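Local structure of PfVFT1 (Plasmodium falciparum, 5JKQ) at residues 207-212 with 250-255; 234-239 with 254-259. The protein probably acts as a Venus flytrap-type solute-binding protein, with two lobes that would close around a small ligand in the cleft between them. The protein carries 3 engineered substitutions. All coordinates share one frame; numbering follows the deposited sequence.

Contact 1 (207-212 with 250-255)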
ATOM      1  N   ILE A 207      19.565  -3.141  13.505  1.00 27.34           N
ATOM      2  CA  ILE A 207      19.193  -2.773  12.142  1.00 21.43           C
ATOM      3  C   ILE A 207      18.582  -1.378  12.103  1.00 22.60           C
ATOM      4  O   ILE A 207      17.677  -1.060  12.876  1.00 25.90           O
ATOM      5  CB  ILE A 207      18.206  -3.806  11.544  1.00 29.58           C
ATOM      6  CG1 ILE A 207      18.938  -5.137  11.333  1.00 20.22           C
ATOM      7  CG2 ILE A 207      17.605  -3.305  10.225  1.00 27.59           C
ATOM      8  CD1 ILE A 207      18.088  -6.240  10.725  1.00 38.56           C
ATOM      9  N   ALA A 208      19.092  -0.549  11.194  1.00 22.65           N
ATOM     10  CA  ALA A 208      18.575   0.801  10.999  1.00 25.31           C
ATOM     11  C   ALA A 208      17.557   0.826   9.865  1.00 17.37           C
ATOM     12  O   ALA A 208      17.753   0.192   8.828  1.00 23.70           O
ATOM     13  CB  ALA A 208      19.710   1.765  10.710  1.00 24.81           C
ATOM     14  N   CYS A 209      16.472   1.567  10.069  1.00 22.56           N
ATOM     15  CA  CYS A 209      15.409   1.680   9.076  1.00 16.04           C
ATOM     16  C   CYS A 209      14.881   3.111   9.007  1.00 20.24           C
ATOM     17  O   CYS A 209      14.839   3.812  10.013  1.00 16.85           O
ATOM     18  CB  CYS A 209      14.268   0.716   9.406  1.00 15.35           C
ATOM     19  SG  CYS A 209      14.762  -1.019   9.544  1.00 20.11           S
ATOM     20  N   LEU A 210      14.480   3.542   7.817  1.00 20.69           N
ATOM     21  CA  LEU A 210      13.978   4.898   7.640  1.00 18.66           C
ATOM     22  C   LEU A 210      12.513   4.983   8.053  1.00 19.90           C
ATOM     23  O   LEU A 210      12.045   6.029   8.500  1.00 16.86           O
ATOM     24  CB  LEU A 210      14.153   5.351   6.189  1.00 22.67           C
ATOM     25  CG  LEU A 210      13.668   6.764   5.852  1.00 23.53           C
ATOM     26  CD1 LEU A 210      14.312   7.806   6.757  1.00 20.51           C
ATOM     27  CD2 LEU A 210      13.955   7.084   4.395  1.00 23.26           C
ATOM     28  N   THR A 211      11.799   3.870   7.902  1.00 18.23           N
ATOM     29  CA  THR A 211      10.398   3.784   8.300  1.00 20.44           C
ATOM     30  C   THR A 211      10.153   2.507   9.092  1.00 20.02           C
ATOM     31  O   THR A 211      10.972   1.588   9.073  1.00 19.73           O
ATOM     32  CB  THR A 211       9.453   3.799   7.081  1.00 23.86           C
ATOM     33  OG1 THR A 211       9.563   2.558   6.372  1.00 20.43           O
ATOM     34  CG2 THR A 211       9.783   4.956   6.146  1.00 20.15           C
ATOM     35  N   GLU A 212       9.020   2.454   9.784  1.00 23.00           N
ATOM     36  CA  GLU A 212       8.630   1.258  10.519  1.00 23.72           C
ATOM     37  C   GLU A 212       8.398   0.094   9.561  1.00 22.19           C
ATOM     38  O   GLU A 212       8.726  -1.053   9.869  1.00 22.50           O
ATOM     39  CB  GLU A 212       7.369   1.525  11.345  1.00 23.89           C
ATOM     40  CG  GLU A 212       6.945   0.360  12.226  1.00 32.21           C
ATOM     41  CD  GLU A 212       5.746   0.692  13.097  1.00 30.54           C
ATOM     42  OE1 GLU A 212       5.016   1.652  12.771  1.00 34.99           O
ATOM     43  OE2 GLU A 212       5.535  -0.006  14.111  1.00 35.28           O
ATOM     44  N   ILE A 250      23.166  -3.119   8.971  1.00 19.61           N
ATOM     45  CA  ILE A 250      22.547  -2.791   7.690  1.00 22.81           C
ATOM     46  C   ILE A 250      21.604  -1.606   7.821  1.00 20.78           C
ATOM     47  O   ILE A 250      21.198  -1.230   8.923  1.00 17.89           O
ATOM     48  CB  ILE A 250      21.755  -3.986   7.098  1.00 22.79           C
ATOM     49  CG1 ILE A 250      20.579  -4.374   8.004  1.00 21.42           C
ATOM     50  CG2 ILE A 250      22.679  -5.173   6.867  1.00 14.82           C
ATOM     51  CD1 ILE A 250      19.586  -5.304   7.344  1.00 17.05           C
ATOM     52  N   GLY A 251      21.267  -1.028   6.675  1.00 19.00           N
ATOM     53  CA  GLY A 251      20.261   0.011   6.589  1.00 18.32           C
ATOM     54  C   GLY A 251      19.174  -0.438   5.633  1.00 22.50           C
ATOM     55  O   GLY A 251      19.462  -0.829   4.501  1.00 18.71           O
ATOM     56  N   VAL A 252      17.929  -0.403   6.098  1.00 20.86           N
ATOM     57  CA  VAL A 252      16.786  -0.787   5.278  1.00 11.69           C
ATOM     58  C   VAL A 252      16.084   0.464   4.768  1.00 21.90           C
ATOM     59  O   VAL A 252      15.720   1.344   5.549  1.00 12.94           O
ATOM     60  CB  VAL A 252      15.779  -1.652   6.058  1.00 14.44           C
ATOM     61  CG1 VAL A 252      14.749  -2.248   5.108  1.00 20.98           C
ATOM     62  CG2 VAL A 252      16.497  -2.757   6.824  1.00 19.44           C
ATOM     63  N   ILE A 253      15.889   0.534   3.456  1.00 16.45           N
ATOM     64  CA  ILE A 253      15.328   1.726   2.839  1.00 19.73           C
ATOM     65  C   ILE A 253      14.715   1.392   1.479  1.00 18.54           C
ATOM     66  O   ILE A 253      15.174   0.484   0.788  1.00 21.92           O
ATOM     67  CB  ILE A 253      16.410   2.825   2.701  1.00 16.21           C
ATOM     68  CG1 ILE A 253      15.769   4.175   2.379  1.00 27.59           C
ATOM     69  CG2 ILE A 253      17.469   2.431   1.662  1.00 21.98           C
ATOM     70  CD1 ILE A 253      16.631   5.354   2.776  1.00 31.77           C
ATOM     71  N   SER A 254      13.670   2.124   1.107  1.00 17.10           N
ATOM     72  CA  SER A 254      12.921   1.834  -0.113  1.00 16.48           C
ATOM     73  C   SER A 254      13.538   2.467  -1.360  1.00 22.85           C
ATOM     74  O   SER A 254      13.209   2.076  -2.480  1.00 19.19           O
ATOM     75  CB  SER A 254      11.475   2.311   0.037  1.00 23.16           C
ATOM     76  OG  SER A 254      10.878   1.762   1.197  1.00 18.69           O
ATOM     77  N   GLY A 255      14.423   3.441  -1.169  1.00 26.42           N
ATOM     78  CA  GLY A 255      15.030   4.137  -2.290  1.00 21.54           C
ATOM     79  C   GLY A 255      16.407   4.703  -2.004  1.00 22.59           C
ATOM     80  O   GLY A 255      16.792   4.886  -0.848  1.00 20.27           O
TER

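Contact 2 (234-239 with 254-259)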
ATOM      1  N   SER A 234      15.427  10.039  10.031  1.00 26.00           N
ATOM      2  CA  SER A 234      14.433  10.852   9.335  1.00 25.73           C
ATOM      3  C   SER A 234      14.818  11.122   7.880  1.00 26.04           C
ATOM      4  O   SER A 234      14.074  11.778   7.149  1.00 19.09           O
ATOM      5  CB  SER A 234      14.238  12.182  10.067  1.00 29.13           C
ATOM      6  OG  SER A 234      13.892  11.969  11.425  1.00 45.99           O
ATOM      7  N   SER A 235      15.978  10.627   7.460  1.00 19.71           N
ATOM      8  CA  SER A 235      16.434  10.846   6.094  1.00 18.27           C
ATOM      9  C   SER A 235      17.455   9.804   5.659  1.00 18.26           C
ATOM     10  O   SER A 235      18.031   9.093   6.483  1.00 17.58           O
ATOM     11  CB  SER A 235      17.039  12.246   5.952  1.00 21.05           C
ATOM     12  OG  SER A 235      18.242  12.361   6.691  1.00 22.02           O
ATOM     13  N   TYR A 236      17.663   9.724   4.349  1.00 14.00           N
ATOM     14  CA  TYR A 236      18.642   8.819   3.770  1.00 18.49           C
ATOM     15  C   TYR A 236      20.038   9.104   4.317  1.00 24.27           C
ATOM     16  O   TYR A 236      20.794   8.182   4.621  1.00 17.14           O
ATOM     17  CB  TYR A 236      18.619   8.949   2.248  1.00 16.17           C
ATOM     18  CG  TYR A 236      19.727   8.223   1.523  1.00 13.13           C
ATOM     19  CD1 TYR A 236      19.792   6.837   1.520  1.00 17.11           C
ATOM     20  CD2 TYR A 236      20.693   8.925   0.816  1.00 14.30           C
ATOM     21  CE1 TYR A 236      20.797   6.169   0.846  1.00 13.30           C
ATOM     22  CE2 TYR A 236      21.700   8.267   0.135  1.00 17.19           C
ATOM     23  CZ  TYR A 236      21.748   6.888   0.154  1.00 12.09           C
ATOM     24  OH  TYR A 236      22.748   6.228  -0.520  1.00 14.43           O
ATOM     25  N   ILE A 237      20.364  10.386   4.454  1.00 18.32           N
ATOM     26  CA  ILE A 237      21.676  10.796   4.942  1.00 23.15           C
ATOM     27  C   ILE A 237      21.878  10.340   6.387  1.00 17.11           C
ATOM     28  O   ILE A 237      22.964   9.890   6.750  1.00 16.18           O
ATOM     29  CB  ILE A 237      21.856  12.327   4.829  1.00 23.84           C
ATOM     30  CG1 ILE A 237      21.912  12.727   3.354  1.00 21.92           C
ATOM     31  CG2 ILE A 237      23.134  12.796   5.540  1.00 19.22           C
ATOM     32  CD1 ILE A 237      21.803  14.218   3.107  1.00 21.61           C
ATOM     33  N   ASP A 238      20.830  10.446   7.202  1.00 18.39           N
ATOM     34  CA  ASP A 238      20.890   9.988   8.589  1.00 19.67           C
ATOM     35  C   ASP A 238      21.101   8.485   8.636  1.00 19.69           C
ATOM     36  O   ASP A 238      22.016   7.992   9.295  1.00 18.63           O
ATOM     37  CB  ASP A 238      19.607  10.345   9.346  1.00 19.65           C
ATOM     38  CG  ASP A 238      19.385  11.838   9.457  1.00 28.16           C
ATOM     39  OD1 ASP A 238      20.371  12.599   9.382  1.00 32.64           O
ATOM     40  OD2 ASP A 238      18.218  12.250   9.629  1.00 38.63           O
ATOM     41  N   LEU A 239      20.229   7.770   7.932  1.00 25.62           N
ATOM     42  CA  LEU A 239      20.285   6.317   7.840  1.00 20.12           C
ATOM     43  C   LEU A 239      21.681   5.875   7.399  1.00 26.74           C
ATOM     44  O   LEU A 239      22.292   5.004   8.020  1.00 19.00           O
ATOM     45  CB  LEU A 239      19.203   5.827   6.865  1.00 23.33           C
ATOM     46  CG  LEU A 239      18.903   4.346   6.590  1.00 18.15           C
ATOM     47  CD1 LEU A 239      20.028   3.640   5.838  1.00 31.20           C
ATOM     48  CD2 LEU A 239      18.558   3.610   7.875  1.00 25.53           C
ATOM     49  N   SER A 254      13.670   2.124   1.107  1.00 17.10           N
ATOM     50  CA  SER A 254      12.921   1.834  -0.113  1.00 16.48           C
ATOM     51  C   SER A 254      13.538   2.467  -1.360  1.00 22.85           C
ATOM     52  O   SER A 254      13.209   2.076  -2.480  1.00 19.19           O
ATOM     53  CB  SER A 254      11.475   2.311   0.037  1.00 23.16           C
ATOM     54  OG  SER A 254      10.878   1.762   1.197  1.00 18.69           O
ATOM     55  N   GLY A 255      14.423   3.441  -1.169  1.00 26.42           N
ATOM     56  CA  GLY A 255      15.030   4.137  -2.290  1.00 21.54           C
ATOM     57  C   GLY A 255      16.407   4.703  -2.004  1.00 22.59           C
ATOM     58  O   GLY A 255      16.792   4.886  -0.848  1.00 20.27           O
ATOM     59  N   ILE A 256      17.141   4.985  -3.078  1.00 25.60           N
ATOM     60  CA  ILE A 256      18.498   5.516  -2.998  1.00 21.49           C
ATOM     61  C   ILE A 256      18.592   6.817  -3.804  1.00 16.26           C
ATOM     62  O   ILE A 256      18.698   6.778  -5.029  1.00 20.03           O
ATOM     63  CB  ILE A 256      19.533   4.496  -3.533  1.00 17.64           C
ATOM     64  CG1 ILE A 256      19.422   3.165  -2.777  1.00 21.89           C
ATOM     65  CG2 ILE A 256      20.949   5.053  -3.439  1.00 20.45           C
ATOM     66  CD1 ILE A 256      19.743   3.248  -1.286  1.00 23.28           C
ATOM     67  N   PRO A 257      18.540   7.974  -3.120  1.00 15.19           N
ATOM     68  CA  PRO A 257      18.664   9.275  -3.792  1.00 21.49           C
ATOM     69  C   PRO A 257      19.991   9.454  -4.534  1.00 18.52           C
ATOM     70  O   PRO A 257      19.994   9.947  -5.664  1.00 12.84           O
ATOM     71  CB  PRO A 257      18.560  10.279  -2.639  1.00 13.08           C
ATOM     72  CG  PRO A 257      17.855   9.559  -1.562  1.00 24.49           C
ATOM     73  CD  PRO A 257      18.278   8.131  -1.679  1.00 21.18           C
ATOM     74  N   PHE A 258      21.095   9.072  -3.896  1.00 18.84           N
ATOM     75  CA  PHE A 258      22.417   9.132  -4.518  1.00 16.05           C
ATOM     76  C   PHE A 258      23.289   7.989  -4.000  1.00 17.44           C
ATOM     77  O   PHE A 258      22.974   7.378  -2.978  1.00 16.82           O
ATOM     78  CB  PHE A 258      23.088  10.487  -4.257  1.00  9.64           C
ATOM     79  CG  PHE A 258      23.269  10.812  -2.799  1.00 13.29           C
ATOM     80  CD1 PHE A 258      24.358  10.324  -2.095  1.00 16.33           C
ATOM     81  CD2 PHE A 258      22.356  11.617  -2.136  1.00 24.34           C
ATOM     82  CE1 PHE A 258      24.528  10.624  -0.754  1.00 19.26           C
ATOM     83  CE2 PHE A 258      22.521  11.922  -0.795  1.00 12.83           C
ATOM     84  CZ  PHE A 258      23.608  11.425  -0.104  1.00 14.70           C
ATOM     85  N   ASN A 259      24.377   7.704  -4.712  1.00 10.44           N
ATOM     86  CA  ASN A 259      25.250   6.579  -4.383  1.00 14.36           C
ATOM     87  C   ASN A 259      26.451   6.978  -3.534  1.00 16.17           C
ATOM     88  O   ASN A 259      27.074   8.014  -3.764  1.00 10.58           O
ATOM     89  CB  ASN A 259      25.762   5.906  -5.663  1.00 12.35           C
ATOM     90  CG  ASN A 259      24.656   5.260  -6.475  1.00 13.55           C
ATOM     91  OD1 ASN A 259      24.411   5.639  -7.620  1.00 15.80           O
ATOM     92  ND2 ASN A 259      23.992   4.269  -5.892  1.00 10.75           N
TER

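Contact 1 (207-212 with 250-255)
The flat groups where A208 meets I250 and V252 are peptide units joined N-H to C=O, while side chains cover the two faces: I207, C209, I250 and V252 on one, A208 on the other, where G251 sets no side chain beside it. Strands 207-209 and 250-253 run parallel, their directions 27° apart. A208 is bonded from both ends: its N donates to I250 O at 3.2 Å, and its O accepts from V252 N at 2.8 Å. The CA of G251 adds a C-H contact to that same A208 O. Beyond C209 the pairing weakens: L210 N makes a weak hydrogen bond to V252 O at 3.4 Å as the first strand ends. Branched aliphatic residues suit a buried strand face. I207 and I250 lie side by side, CG1 to CG1 at 3.8 Å; I250 has its CG1 between the backbone N and the carbonyl carbon (chi1 63°), which brings that carbon toward I207. V252 CG2 touches both I207 CG2, at 3.6 Å, and C209 SG, at 3.7 Å, the two neighbours on its first-strand side. At the strand ends L210 CD2 meets I253 CD1 at 3.6 Å, the two side chains crossing obliquely. This pair belongs to a beta-alpha-beta-alpha-beta unit in which strand 206-209 lies between 227-229 and 250-253, and strand 250-253 is in turn bonded antiparallel to 175-184. Helix 212-222 packs on the I250 and V252 face through L218 and N214; T211 caps its start, and the C209-C215 disulfide ties it to the strand. Helix 236-244 covers the other face, setting L239 on the small A208 and Y236 on I253.

Contact 2 (234-239 with 254-259)
The first turn of helix 236-244 meets the loop that follows strand 250-253, with Y236 reaching across to I256, P257 and F258. S235 is the N-cap, its OG accepting from D238 N at 3.3 Å. Y236 has CG anti to the backbone N (chi1 171°), which starts its ring out toward the loop. Over one face of that ring lies P257 CD, 3.6 Å from the centroid and 15° off the normal, a CH-pi contact. The ring's edge is turned to F258 in a T-shaped stack: planes at 83°, with Y236 CE2 above the centre of the phenyl face. Y236 CE1 touches I256 CD1 at 3.8 Å, and I237 CG1 comes to the edge of the F258 ring near CZ at 4.1 Å. Y236 OH ends 2.7 Å from F258 O, a weak hydrogen bond at best, since its proton has another acceptor within reach. A tyrosine suits this place because its ring offers a face and an edge to apolar partners while its hydroxyl can meet a loop carbonyl. The loop, without regular strand bonds here, is thus attached to the helix largely by aromatic and CH-pi packing.

How the contacts relate
Contact 1 lies in the buried sheet core of its lobe, contact 2 nearer the surface, their centres about 9 Å apart. They share S254 and G255, where strand 250-253 gives way to the loop, and helix 236-244 directly precedes that strand in the chain. The two also touch: L239 CD2 rests on the backbone of A208, and L210 CD1 lies 3.4 Å from S235 N, just ahead of the helix. Chemistry follows position. Contact 1 is held by regular backbone bonds flanked by aliphatic side chains, whereas contact 2, joining helix to loop, relies on side chains, chiefly aromatic, with at most one weak, unsettled hydrogen bond to a loop carbonyl.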